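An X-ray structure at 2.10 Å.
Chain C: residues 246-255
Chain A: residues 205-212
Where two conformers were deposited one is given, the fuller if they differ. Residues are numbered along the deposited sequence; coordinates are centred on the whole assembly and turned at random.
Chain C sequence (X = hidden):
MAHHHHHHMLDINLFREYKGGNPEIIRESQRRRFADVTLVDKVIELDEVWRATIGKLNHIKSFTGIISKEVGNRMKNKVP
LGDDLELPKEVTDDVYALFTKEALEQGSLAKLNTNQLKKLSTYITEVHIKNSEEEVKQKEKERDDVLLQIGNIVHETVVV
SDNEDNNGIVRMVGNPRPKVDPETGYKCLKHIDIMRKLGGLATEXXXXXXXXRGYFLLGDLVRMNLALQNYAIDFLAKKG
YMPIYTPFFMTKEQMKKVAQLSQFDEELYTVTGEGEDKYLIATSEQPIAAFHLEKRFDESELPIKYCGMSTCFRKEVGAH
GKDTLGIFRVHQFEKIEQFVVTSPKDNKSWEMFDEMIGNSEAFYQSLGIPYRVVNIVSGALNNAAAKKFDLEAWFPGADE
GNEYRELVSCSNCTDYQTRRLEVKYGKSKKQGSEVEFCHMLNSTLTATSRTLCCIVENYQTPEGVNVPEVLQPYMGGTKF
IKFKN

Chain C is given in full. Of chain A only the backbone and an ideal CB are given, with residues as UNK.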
ATOM      1  N   THR C 246      16.571  17.099  11.823  1.00 22.39           N
ATOM      2  CA  THR C 246      15.126  16.954  12.016  1.00 23.24           C
ATOM      3  C   THR C 246      14.531  15.801  11.207  1.00 22.17           C
ATOM      4  O   THR C 246      15.135  15.324  10.239  1.00 21.69           O
ATOM      5  CB  THR C 246      14.407  18.240  11.597  1.00 23.83           C
ATOM      6  OG1 THR C 246      14.423  18.321  10.162  1.00 22.85           O
ATOM      7  CG2 THR C 246      15.119  19.473  12.184  1.00 20.02           C
ATOM      8  N   PRO C 247      13.323  15.342  11.560  1.00 19.74           N
ATOM      9  CA  PRO C 247      12.548  14.550  10.597  1.00 19.61           C
ATOM     10  C   PRO C 247      12.413  15.336   9.306  1.00 25.21           C
ATOM     11  O   PRO C 247      12.306  16.566   9.325  1.00 22.08           O
ATOM     12  CB  PRO C 247      11.182  14.369  11.288  1.00 20.14           C
ATOM     13  CG  PRO C 247      11.475  14.544  12.762  1.00 21.75           C
ATOM     14  CD  PRO C 247      12.564  15.587  12.809  1.00 20.33           C
ATOM     15  N   PHE C 248      12.451  14.627   8.178  1.00 23.52           N
ATOM     16  CA  PHE C 248      12.134  15.271   6.913  1.00 21.30           C
ATOM     17  C   PHE C 248      10.653  15.103   6.544  1.00 22.74           C
ATOM     18  O   PHE C 248      10.230  15.654   5.527  1.00 28.55           O
ATOM     19  CB  PHE C 248      13.020  14.723   5.763  1.00 18.56           C
ATOM     20  CG  PHE C 248      14.542  14.890   5.971  1.00 22.49           C
ATOM     21  CD1 PHE C 248      15.067  15.600   7.057  1.00 21.70           C
ATOM     22  CD2 PHE C 248      15.432  14.342   5.052  1.00 18.85           C
ATOM     23  CE1 PHE C 248      16.479  15.703   7.250  1.00 19.71           C
ATOM     24  CE2 PHE C 248      16.835  14.447   5.223  1.00 22.50           C
ATOM     25  CZ  PHE C 248      17.348  15.130   6.329  1.00 20.74           C
ATOM     26  N   PHE C 249       9.897  14.321   7.328  1.00 22.55           N
ATOM     27  CA  PHE C 249       8.445  14.110   7.265  1.00 30.19           C
ATOM     28  C   PHE C 249       7.774  14.873   8.383  1.00 21.58           C
ATOM     29  O   PHE C 249       8.260  14.849   9.514  1.00 24.67           O
ATOM     30  CB  PHE C 249       7.997  12.675   7.588  1.00 32.71           C
ATOM     31  CG  PHE C 249       8.554  11.615   6.755  1.00 27.40           C
ATOM     32  CD1 PHE C 249       8.931  11.836   5.459  1.00 30.61           C
ATOM     33  CD2 PHE C 249       8.635  10.329   7.283  1.00 30.83           C
ATOM     34  CE1 PHE C 249       9.421  10.799   4.696  1.00 32.55           C
ATOM     35  CE2 PHE C 249       9.119   9.301   6.535  1.00 25.11           C
ATOM     36  CZ  PHE C 249       9.519   9.534   5.235  1.00 27.20           C
ATOM     37  N   MET C 250       6.562  15.373   8.126  1.00 21.71           N
ATOM     38  CA  MET C 250       5.711  15.853   9.210  1.00 21.60           C
ATOM     39  C   MET C 250       4.290  15.348   8.997  1.00 24.93           C
ATOM     40  O   MET C 250       3.824  15.259   7.860  1.00 27.33           O
ATOM     41  CB  MET C 250       5.708  17.379   9.293  1.00 24.31           C
ATOM     42  CG  MET C 250       6.993  17.955   9.865  1.00 24.32           C
ATOM     43  SD  MET C 250       6.980  19.759   9.970  1.00 24.46           S
ATOM     44  CE  MET C 250       5.774  20.060  11.257  1.00 22.55           C
ATOM     45  N   THR C 251       3.606  15.000  10.083  1.00 24.20           N
ATOM     46  CA  THR C 251       2.202  14.661   9.918  1.00 26.29           C
ATOM     47  C   THR C 251       1.437  15.912   9.486  1.00 30.86           C
ATOM     48  O   THR C 251       1.856  17.050   9.728  1.00 27.51           O
ATOM     49  CB  THR C 251       1.576  14.108  11.202  1.00 30.73           C
ATOM     50  OG1 THR C 251       1.438  15.167  12.144  1.00 31.79           O
ATOM     51  CG2 THR C 251       2.429  12.995  11.826  1.00 34.80           C
ATOM     52  N   LYS C 252       0.302  15.690   8.831  1.00 36.67           N
ATOM     53  CA  LYS C 252      -0.466  16.819   8.316  1.00 36.30           C
ATOM     54  C   LYS C 252      -0.969  17.719   9.438  1.00 29.41           C
ATOM     55  O   LYS C 252      -0.941  18.945   9.306  1.00 35.53           O
ATOM     56  CB  LYS C 252      -1.609  16.310   7.438  1.00 48.73           C
ATOM     57  CG  LYS C 252      -1.073  15.596   6.194  1.00 61.03           C
ATOM     58  CD  LYS C 252      -2.006  15.700   4.998  1.00 69.67           C
ATOM     59  CE  LYS C 252      -1.330  15.177   3.738  1.00 65.90           C
ATOM     60  NZ  LYS C 252      -2.224  15.265   2.548  1.00 66.06           N
ATOM     61  N   GLU C 253      -1.407  17.146  10.560  1.00 38.86           N
ATOM     62  CA  GLU C 253      -1.854  17.965  11.687  0.57 36.79           C
ATOM     63  C   GLU C 253      -0.732  18.849  12.208  1.00 35.83           C
ATOM     64  O   GLU C 253      -0.959  19.994  12.613  1.00 36.30           O
ATOM     65  CB  GLU C 253      -2.380  17.080  12.817  0.57 42.96           C
ATOM     66  CG  GLU C 253      -2.941  17.862  14.007  0.57 47.01           C
ATOM     67  CD  GLU C 253      -2.324  17.461  15.337  0.57 47.35           C
ATOM     68  OE1 GLU C 253      -1.130  17.104  15.352  0.57 45.84           O
ATOM     69  OE2 GLU C 253      -3.039  17.504  16.367  0.57 46.15           O
ATOM     70  N   GLN C 254       0.488  18.318  12.231  1.00 30.43           N
ATOM     71  CA  GLN C 254       1.636  19.103  12.674  1.00 28.97           C
ATOM     72  C   GLN C 254       1.979  20.183  11.656  1.00 24.85           C
ATOM     73  O   GLN C 254       2.193  21.346  12.015  1.00 30.33           O
ATOM     74  CB  GLN C 254       2.826  18.157  12.878  1.00 28.57           C
ATOM     75  CG  GLN C 254       2.591  17.170  14.031  1.00 30.52           C
ATOM     76  CD  GLN C 254       2.768  17.817  15.369  1.00 33.01           C
ATOM     77  OE1 GLN C 254       3.821  18.383  15.640  1.00 34.52           O
ATOM     78  NE2 GLN C 254       1.739  17.765  16.210  1.00 36.17           N
ATOM     79  N   MET C 255       2.026  19.819  10.369  1.00 30.94           N
ATOM     80  CA  MET C 255       2.376  20.804   9.348  1.00 28.71           C
ATOM     81  C   MET C 255       1.368  21.948   9.309  1.00 33.04           C
ATOM     82  O   MET C 255       1.747  23.105   9.080  1.00 31.92           O
ATOM     83  CB  MET C 255       2.492  20.134   7.980  1.00 29.54           C
ATOM     84  CG  MET C 255       2.943  21.093   6.877  1.00 26.98           C
ATOM     85  SD  MET C 255       4.629  21.753   7.094  1.00 28.54           S
ATOM     86  CE  MET C 255       5.559  20.395   6.366  1.00 21.58           C
TER
ATOM     87  N   UNK A 205       9.560  14.467  20.847  1.00 24.37           N
ATOM     88  CA  UNK A 205       9.237  15.436  19.799  1.00 23.05           C
ATOM     89  C   UNK A 205       9.358  14.807  18.410  1.00 25.22           C
ATOM     90  O   UNK A 205       8.572  15.122  17.514  1.00 24.60           O
ATOM     91  CB  UNK A 205      10.153  16.657  19.904  1.00 23.05           C
ATOM     92  N   UNK A 206      10.328  13.907  18.221  1.00 23.84           N
ATOM     93  CA  UNK A 206      10.502  13.269  16.922  1.00 24.56           C
ATOM     94  C   UNK A 206       9.265  12.516  16.456  1.00 29.35           C
ATOM     95  O   UNK A 206       8.849  12.623  15.297  1.00 23.90           O
ATOM     96  CB  UNK A 206      11.692  12.309  16.973  1.00 24.56           C
ATOM     97  N   UNK A 207       8.656  11.735  17.350  1.00 20.89           N
ATOM     98  CA  UNK A 207       7.483  10.973  16.938  1.00 20.92           C
ATOM     99  C   UNK A 207       6.249  11.861  16.880  1.00 22.13           C
ATOM    100  O   UNK A 207       5.406  11.702  15.990  1.00 21.56           O
ATOM    101  CB  UNK A 207       7.244   9.801  17.892  1.00 20.92           C
ATOM    102  N   UNK A 208       6.137  12.829  17.792  1.00 23.66           N
ATOM    103  CA  UNK A 208       5.055  13.801  17.671  1.00 29.45           C
ATOM    104  C   UNK A 208       5.095  14.494  16.307  1.00 27.46           C
ATOM    105  O   UNK A 208       4.071  14.609  15.631  1.00 24.28           O
ATOM    106  CB  UNK A 208       5.142  14.836  18.794  1.00 29.45           C
ATOM    107  N   UNK A 209       6.283  14.904  15.859  1.00 25.59           N
ATOM    108  CA  UNK A 209       6.387  15.679  14.622  1.00 26.32           C
ATOM    109  C   UNK A 209       6.334  14.778  13.383  1.00 26.13           C
ATOM    110  O   UNK A 209       5.650  15.094  12.403  1.00 21.59           O
ATOM    111  CB  UNK A 209       7.683  16.492  14.620  1.00 26.32           C
ATOM    112  N   UNK A 210       7.033  13.647  13.398  1.00 25.38           N
ATOM    113  CA  UNK A 210       7.223  12.872  12.176  1.00 24.86           C
ATOM    114  C   UNK A 210       6.573  11.496  12.113  1.00 24.05           C
ATOM    115  O   UNK A 210       6.760  10.764  11.127  1.00 22.80           O
ATOM    116  CB  UNK A 210       8.726  12.695  11.948  1.00 24.86           C
ATOM    117  N   UNK A 211       5.833  11.117  13.152  1.00 23.77           N
ATOM    118  CA  UNK A 211       5.225   9.792  13.204  1.00 26.28           C
ATOM    119  C   UNK A 211       6.140   8.755  13.828  1.00 24.67           C
ATOM    120  O   UNK A 211       7.185   9.066  14.403  1.00 23.66           O
ATOM    121  CB  UNK A 211       4.828   9.343  11.796  1.00 26.28           C
ATOM    122  N   UNK A 212       5.730   7.494  13.713  1.00 24.78           N
ATOM    123  CA  UNK A 212       6.464   6.423  14.373  1.00 26.84           C
ATOM    124  C   UNK A 212       7.926   6.394  13.947  1.00 25.16           C
ATOM    125  O   UNK A 212       8.267   6.701  12.800  1.00 23.37           O
ATOM    126  CB  UNK A 212       5.807   5.073  14.075  1.00 26.84           C
TER

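The chain A segment is the last part of a helix, positions 205 to 210, whose end crosses the strand 249-251 of chain C at 74°.

Position 205 has its CB sideways to chain C, with nothing of that stretch within 5.5 Å, so many residues, polar or charged among them, would fit. It is E205(A), whose side chain leads away. At 206 the ideal CB lies 4.8 Å from CG of P247(C); a small residue would suit, and nothing visible demands glycine. G206(A) is deposited, its O 4.1 Å from P247(C) CG. Position 207 points away from chain C and is left undetermined by it; T207(A) is found there.

At 208 the CB points sideways, but OE1 of Q254(C) lies 4.9 Å from it and can accept a hydrogen bond. A side chain with a donor and enough length to turn back is favoured: glutamine, lysine or arginine, perhaps asparagine. In Q208(A) the end of the side chain does come nearer, and NE2 donates to Q254(C) OE1 at 2.9 Å with an angle of 162°.

At 209 the ideal CB sits 4.7 Å from P247(C) CG, 5.0 Å from M250(C) CG and 4.4 Å from Q254(C) OE1. The proline and methionine offer an apolar surface at a distance that suits a medium-sized aliphatic side chain such as valine, isoleucine or leucine. V209(A) has the largest area covered by chain C of any residue in its stretch. Its CG1 packs 3.6 Å from M250(C) CG and 4.4 Å from P247(C) CG, while CG2 lies 3.8 Å from Q254(C) OE1. The backbone adds a link: T251(C) N donates to V209(A) O at 3.1 Å, and M250(C) CA approaches the same oxygen at 3.3 Å in a CA-H...O contact.

Position 210 leaves little choice. An ideal CB would be only 3.0 Å from P247(C) CB and 3.3 Å from F249(C) O, so any side chain would crowd the strand, and glycine is expected. G210(A) lets its bare CA come within 3.5 Å of F249(C) O and 4.3 Å of P247(C) CB.

Position 211 calls for glycine for a different reason. Its phi/psi of 89/-170, just past the helix, would jam a CB against the preceding carbonyl O, although T251(C) CG2 is 4.4 Å from the ideal CB. G211(A) meets this backbone requirement.

Position 212 has ordinary angles and room for a side chain, so many residues would fit; G212(A) is deposited.

Chain A (205-212) EGTQVGGG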
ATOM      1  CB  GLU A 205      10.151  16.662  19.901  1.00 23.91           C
ATOM      2  CG  GLU A 205       9.922  17.524  21.145  1.00 25.78           C
ATOM      3  CD  GLU A 205      10.739  17.071  22.345  1.00 31.03           C
ATOM      4  OE1 GLU A 205      11.257  15.933  22.341  1.00 28.85           O
ATOM      5  OE2 GLU A 205      10.873  17.868  23.296  1.00 31.31           O
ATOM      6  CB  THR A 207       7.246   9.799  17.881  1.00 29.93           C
ATOM      7  OG1 THR A 207       7.048  10.303  19.199  1.00 44.50           O
ATOM      8  CG2 THR A 207       8.435   8.859  17.860  1.00 23.63           C
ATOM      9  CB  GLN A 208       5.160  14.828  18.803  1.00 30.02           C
ATOM     10  CG  GLN A 208       4.140  15.960  18.751  1.00 39.46           C
ATOM     11  CD  GLN A 208       4.722  17.278  19.266  1.00 55.55           C
ATOM     12  OE1 GLN A 208       5.036  17.407  20.451  1.00 56.53           O
ATOM     13  NE2 GLN A 208       4.860  18.268  18.367  1.00 46.85           N
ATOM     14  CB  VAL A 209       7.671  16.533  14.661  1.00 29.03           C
ATOM     15  CG1 VAL A 209       7.957  17.160  13.287  1.00 26.52           C
ATOM     16  CG2 VAL A 209       7.560  17.594  15.752  1.00 22.83           C
TER
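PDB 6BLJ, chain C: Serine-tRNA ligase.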